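Local coordinates for protein putative deoxyribonuclease yjjV (PDB 1ZZM) that is a TatD-type metal-dependent hydrolase with a TIM-barrel fold that binds two divalent metal ions per subunit and probably cleaves ester bonds, perhaps those of DNA, at residues P39-E44 with P67-K72; L63-G68 with D117-L122. One frame throughout, in Å; residues are numbered along the deposited sequence.

Contact 1: residues P39-E44 with P67-K72; sequences PATEAE and PGMLEK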
# COMPACT_ATOMS: atom_id res chain seq x y z
N PRO A 39 -4.34 -4.07 3.58
CA PRO A 39 -3.17 -4.83 4.02
C PRO A 39 -3.20 -5.05 5.52
O PRO A 39 -3.50 -4.12 6.29
CB PRO A 39 -2.00 -3.97 3.57
CG PRO A 39 -2.53 -2.58 3.63
CD PRO A 39 -4.02 -2.64 3.39
N ALA A 40 -2.90 -6.27 5.97
CA ALA A 40 -2.94 -6.52 7.43
C ALA A 40 -1.69 -5.94 8.09
O ALA A 40 -0.73 -5.58 7.40
CB ALA A 40 -3.02 -7.99 7.71
N THR A 41 -1.72 -5.87 9.42
CA THR A 41 -0.60 -5.34 10.21
C THR A 41 0.03 -6.36 11.14
O THR A 41 1.18 -6.21 11.55
CB THR A 41 -1.07 -4.17 11.09
OG1 THR A 41 -2.18 -4.61 11.90
CG2 THR A 41 -1.51 -2.96 10.18
N GLU A 42 -0.72 -7.41 11.47
CA GLU A 42 -0.24 -8.42 12.40
C GLU A 42 -1.14 -9.63 12.36
O GLU A 42 -2.30 -9.51 11.99
CB GLU A 42 -0.22 -7.86 13.84
CG GLU A 42 -1.61 -7.55 14.41
CD GLU A 42 -1.54 -7.09 15.88
OE1 GLU A 42 -1.20 -7.92 16.76
OE2 GLU A 42 -1.80 -5.91 16.13
N ALA A 43 -0.60 -10.77 12.80
CA ALA A 43 -1.32 -12.04 12.72
C ALA A 43 -2.67 -12.03 13.43
O ALA A 43 -3.60 -12.66 12.99
CB ALA A 43 -0.43 -13.18 13.28
N GLU A 44 -2.76 -11.30 14.53
CA GLU A 44 -4.02 -11.25 15.25
C GLU A 44 -5.14 -10.62 14.41
O GLU A 44 -6.31 -10.87 14.68
CB GLU A 44 -3.84 -10.50 16.56
CG GLU A 44 -5.13 -10.16 17.24
CD GLU A 44 -4.92 -9.54 18.60
OE1 GLU A 44 -4.21 -8.51 18.68
OE2 GLU A 44 -5.46 -10.08 19.59
N PRO A 67 6.10 -3.48 10.21
CA PRO A 67 7.23 -3.16 11.10
C PRO A 67 6.82 -2.33 12.31
O PRO A 67 7.46 -2.40 13.37
CB PRO A 67 8.22 -2.42 10.18
CG PRO A 67 7.32 -1.79 9.12
CD PRO A 67 6.29 -2.88 8.87
N GLY A 68 5.72 -1.59 12.16
CA GLY A 68 5.23 -0.75 13.25
C GLY A 68 4.68 -1.58 14.40
O GLY A 68 4.54 -1.08 15.51
N MET A 69 4.38 -2.84 14.14
CA MET A 69 3.86 -3.75 15.16
C MET A 69 4.90 -4.83 15.49
O MET A 69 4.55 -5.93 15.93
CB MET A 69 2.58 -4.43 14.65
CG MET A 69 1.35 -3.52 14.62
SD MET A 69 1.39 -2.18 13.42
CE MET A 69 -0.35 -1.53 13.60
N LEU A 70 6.17 -4.50 15.31
CA LEU A 70 7.24 -5.48 15.53
C LEU A 70 7.15 -6.25 16.85
O LEU A 70 7.41 -7.45 16.89
CB LEU A 70 8.63 -4.81 15.43
CG LEU A 70 9.78 -5.82 15.51
CD1 LEU A 70 9.68 -6.77 14.34
CD2 LEU A 70 11.13 -5.12 15.50
N GLU A 71 6.76 -5.55 17.91
CA GLU A 71 6.68 -6.18 19.22
C GLU A 71 5.69 -7.32 19.30
O GLU A 71 5.81 -8.17 20.18
CB GLU A 71 6.35 -5.13 20.29
CG GLU A 71 7.42 -4.06 20.46
CD GLU A 71 7.14 -3.13 21.66
OE1 GLU A 71 5.96 -2.72 21.83
OE2 GLU A 71 8.08 -2.82 22.42
N LYS A 72 4.73 -7.36 18.38
CA LYS A 72 3.71 -8.38 18.37
C LYS A 72 4.05 -9.60 17.50
O LYS A 72 3.40 -10.63 17.60
CB LYS A 72 2.38 -7.78 17.88
CG LYS A 72 1.83 -6.66 18.76
CD LYS A 72 0.76 -5.87 18.01
CE LYS A 72 -0.34 -5.33 18.95
NZ LYS A 72 -1.38 -4.55 18.20
O HOH W 1 1.82 -10.70 14.58
O HOH W 2 -3.32 -6.48 19.70
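Lys72 and Glu42 form a salt bridge: the ammonium NZ of Lys72 lies 2.5 Å from Glu42 OE2, a short separation, and is received on the syn lone pair, the side facing the other oxygen. The chains slant across one another, which lays the lysine's methylenes against the carboxylate. Lys72 CD sits off the carboxylate plane, almost equally far from the two oxygens and only 3.1 Å from Glu42 OE1, a tight approach. Glu42 is held with CG between its backbone N and carbonyl carbon (chi1 66°) and runs extended from there, which carries the acid to the lysine. Beside this pair, Met69 sends its flexible thioether to Thr41, its CE methyl resting 3.7 Å from Thr41 CB and also near CG2. A beta-branched threonine gives that methyl a compact surface, while its OG1 makes a weak hydrogen bond with Asn45.

Further out, a water accepts a hydrogen bond from Lys72 NZ at 3.1 Å. The 3-10 turns of 67-72 set the spacing of Met69 and Lys72, with Lys72 N bonded to Met69 O at 2.8 Å. Replacing Glu42 by an alanine would probably leave the Lys72 ammonium without its direct charged mate and set the lysine chain free to swing into solvent. Glu42 is buried whereas Lys72 is exposed, so the pairing probably offsets the cost of burying an acid and keeps its carboxylate ionised, joining two active-site loops by charge on the solvent side and by thioether packing towards the metals.

Contact 2: residues L63-G68 with D117-L122; sequences LGLHPG and DEQLKL. With ZN (zinc ion), chain D.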
# COMPACT_ATOMS: atom_id res chain seq x y z
N LEU A 63 -1.85 -10.05 3.46
CA LEU A 63 -1.53 -10.55 4.79
C LEU A 63 -0.03 -10.40 4.97
O LEU A 63 0.77 -10.69 4.06
CB LEU A 63 -1.90 -12.03 4.93
CG LEU A 63 -3.36 -12.39 4.68
CD1 LEU A 63 -3.53 -13.91 4.84
CD2 LEU A 63 -4.24 -11.61 5.67
N GLY A 64 0.35 -9.94 6.15
CA GLY A 64 1.74 -9.72 6.41
C GLY A 64 1.86 -9.08 7.78
O GLY A 64 0.85 -8.72 8.42
N LEU A 65 3.11 -8.88 8.19
CA LEU A 65 3.43 -8.34 9.52
C LEU A 65 4.16 -7.00 9.38
O LEU A 65 5.29 -6.96 8.92
CB LEU A 65 4.30 -9.39 10.22
CG LEU A 65 3.76 -10.84 10.22
CD1 LEU A 65 4.83 -11.79 10.78
CD2 LEU A 65 2.51 -10.95 11.09
N HIS A 66 3.48 -5.92 9.80
CA HIS A 66 3.92 -4.53 9.72
C HIS A 66 5.07 -4.20 10.68
O HIS A 66 5.05 -4.61 11.85
CB HIS A 66 2.68 -3.64 10.00
CG HIS A 66 2.83 -2.21 9.57
ND1 HIS A 66 3.77 -1.36 10.11
CD2 HIS A 66 2.08 -1.45 8.74
CE1 HIS A 66 3.59 -0.13 9.64
NE2 HIS A 66 2.56 -0.16 8.80
N PRO A 67 6.10 -3.48 10.21
CA PRO A 67 7.23 -3.16 11.10
C PRO A 67 6.82 -2.33 12.31
O PRO A 67 7.46 -2.40 13.37
CB PRO A 67 8.22 -2.42 10.18
CG PRO A 67 7.32 -1.79 9.12
CD PRO A 67 6.29 -2.88 8.87
N GLY A 68 5.72 -1.59 12.16
CA GLY A 68 5.23 -0.75 13.25
C GLY A 68 4.68 -1.58 14.40
O GLY A 68 4.54 -1.08 15.51
N ASP A 117 12.82 -10.08 5.42
CA ASP A 117 13.29 -11.12 4.51
C ASP A 117 12.52 -12.43 4.64
O ASP A 117 12.35 -13.13 3.66
CB ASP A 117 14.81 -11.33 4.65
CG ASP A 117 15.62 -10.27 3.94
OD1 ASP A 117 15.05 -9.47 3.16
OD2 ASP A 117 16.85 -10.21 4.13
N GLU A 118 12.06 -12.77 5.85
CA GLU A 118 11.27 -13.98 6.03
C GLU A 118 9.98 -13.86 5.21
O GLU A 118 9.51 -14.84 4.63
CB GLU A 118 10.89 -14.19 7.51
CG GLU A 118 12.04 -14.71 8.39
CD GLU A 118 12.67 -15.99 7.84
OE1 GLU A 118 11.95 -17.00 7.62
OE2 GLU A 118 13.89 -15.98 7.60
N GLN A 119 9.42 -12.66 5.16
CA GLN A 119 8.18 -12.48 4.42
C GLN A 119 8.43 -12.36 2.93
O GLN A 119 7.59 -12.77 2.14
CB GLN A 119 7.46 -11.26 4.97
CG GLN A 119 7.04 -11.53 6.39
CD GLN A 119 6.33 -10.38 7.02
OE1 GLN A 119 6.96 -9.43 7.51
NE2 GLN A 119 5.03 -10.42 6.98
N LEU A 120 9.59 -11.84 2.56
CA LEU A 120 9.92 -11.75 1.15
C LEU A 120 10.07 -13.19 0.64
O LEU A 120 9.71 -13.49 -0.50
CB LEU A 120 11.22 -10.94 0.93
CG LEU A 120 11.06 -9.41 1.15
CD1 LEU A 120 12.37 -8.72 0.83
CD2 LEU A 120 9.95 -8.83 0.25
N LYS A 121 10.59 -14.09 1.47
CA LYS A 121 10.72 -15.47 1.04
C LYS A 121 9.33 -16.08 0.81
O LYS A 121 9.15 -16.85 -0.13
CB LYS A 121 11.48 -16.32 2.08
CG LYS A 121 12.95 -16.00 2.17
CD LYS A 121 13.66 -16.99 3.09
CE LYS A 121 15.16 -17.04 2.80
NZ LYS A 121 15.92 -15.83 3.29
N LEU A 122 8.35 -15.73 1.65
CA LEU A 122 7.00 -16.26 1.49
C LEU A 122 6.33 -15.74 0.22
O LEU A 122 5.64 -16.49 -0.48
CB LEU A 122 6.13 -15.94 2.70
CG LEU A 122 6.47 -16.80 3.92
CD1 LEU A 122 5.76 -16.31 5.19
CD2 LEU A 122 6.06 -18.25 3.60
ZN ZN D . 17.60 -9.20 2.70
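Gln119 leaves its helix with CG anti to the carbonyl carbon (chi1 -65°) and stays extended through chi2 (179°), which carries its amide to the backbone of Leu65. Leu65 turns its own CG beside its backbone N, and the two side chains meet at about a right angle, Gln119 CD lying 3.9 Å from Leu65 CB. The amide is probably turned over in the model. As deposited, Gln119 NE2 is 2.7 Å from Leu65 N and Gln119 OE1 is 3.3 Å from Leu65 O; with the group turned back, both may be hydrogen bonds. A glutamine would suit this buried spot, since its amide could offer an acceptor to Leu65 N and a donor to Leu65 O. Gly64 passes close by in a fully extended conformation, and a beta carbon there would come close to the amide.

These residues stand at the seam of the TIM barrel. Strand 59-63 ends one parallel sheet, and Leu63 is bonded through its backbone to Gly96 of strand 95-101, which begins the other. Helix 109-125 lies outside that second strand, with Gln119 and Leu120 on Ile98 and Gln119 also touching Leu81 of helix 75-87.

Further along the loop, His66 ND1 accepts the Gly68 N-H at 2.8 Å, nearly in the ring plane and at an angle of 157°. That bond helps to set the rotation of the imidazole, whose ring meets that of His133. On the far side of helix 109-125, Asp117 OD2 binds a zinc ion at 1.9 Å, while OD1 is at a long 2.6 Å, at most a weak second ligand; His144 and His148 complete the protein's share of this site, tying helix 109-125 to helix 138-148.

Overall arrangement
Contacts 1 and 2 share Pro67 and Gly68 and have centres about 9 Å apart. Segment 63-68 is approached from two directions: helix 109-125 packs against it from outside the barrel, while loop 39-44 joins it through a probable hydrogen bond from His66 N to Thr41 O at 2.9 Å. Leu65 CD2 also packs 3.6 Å from Ala43 N. Both contacts contribute to the pocket occupied by a polyethylene glycol molecule, which probably came from the crystallisation liquor. The Thr41 side chain is about 6 Å from a bound zinc and about 4 Å from that of His11, a metal ligand. The zinc on Asp117 lies apart from this metal centre.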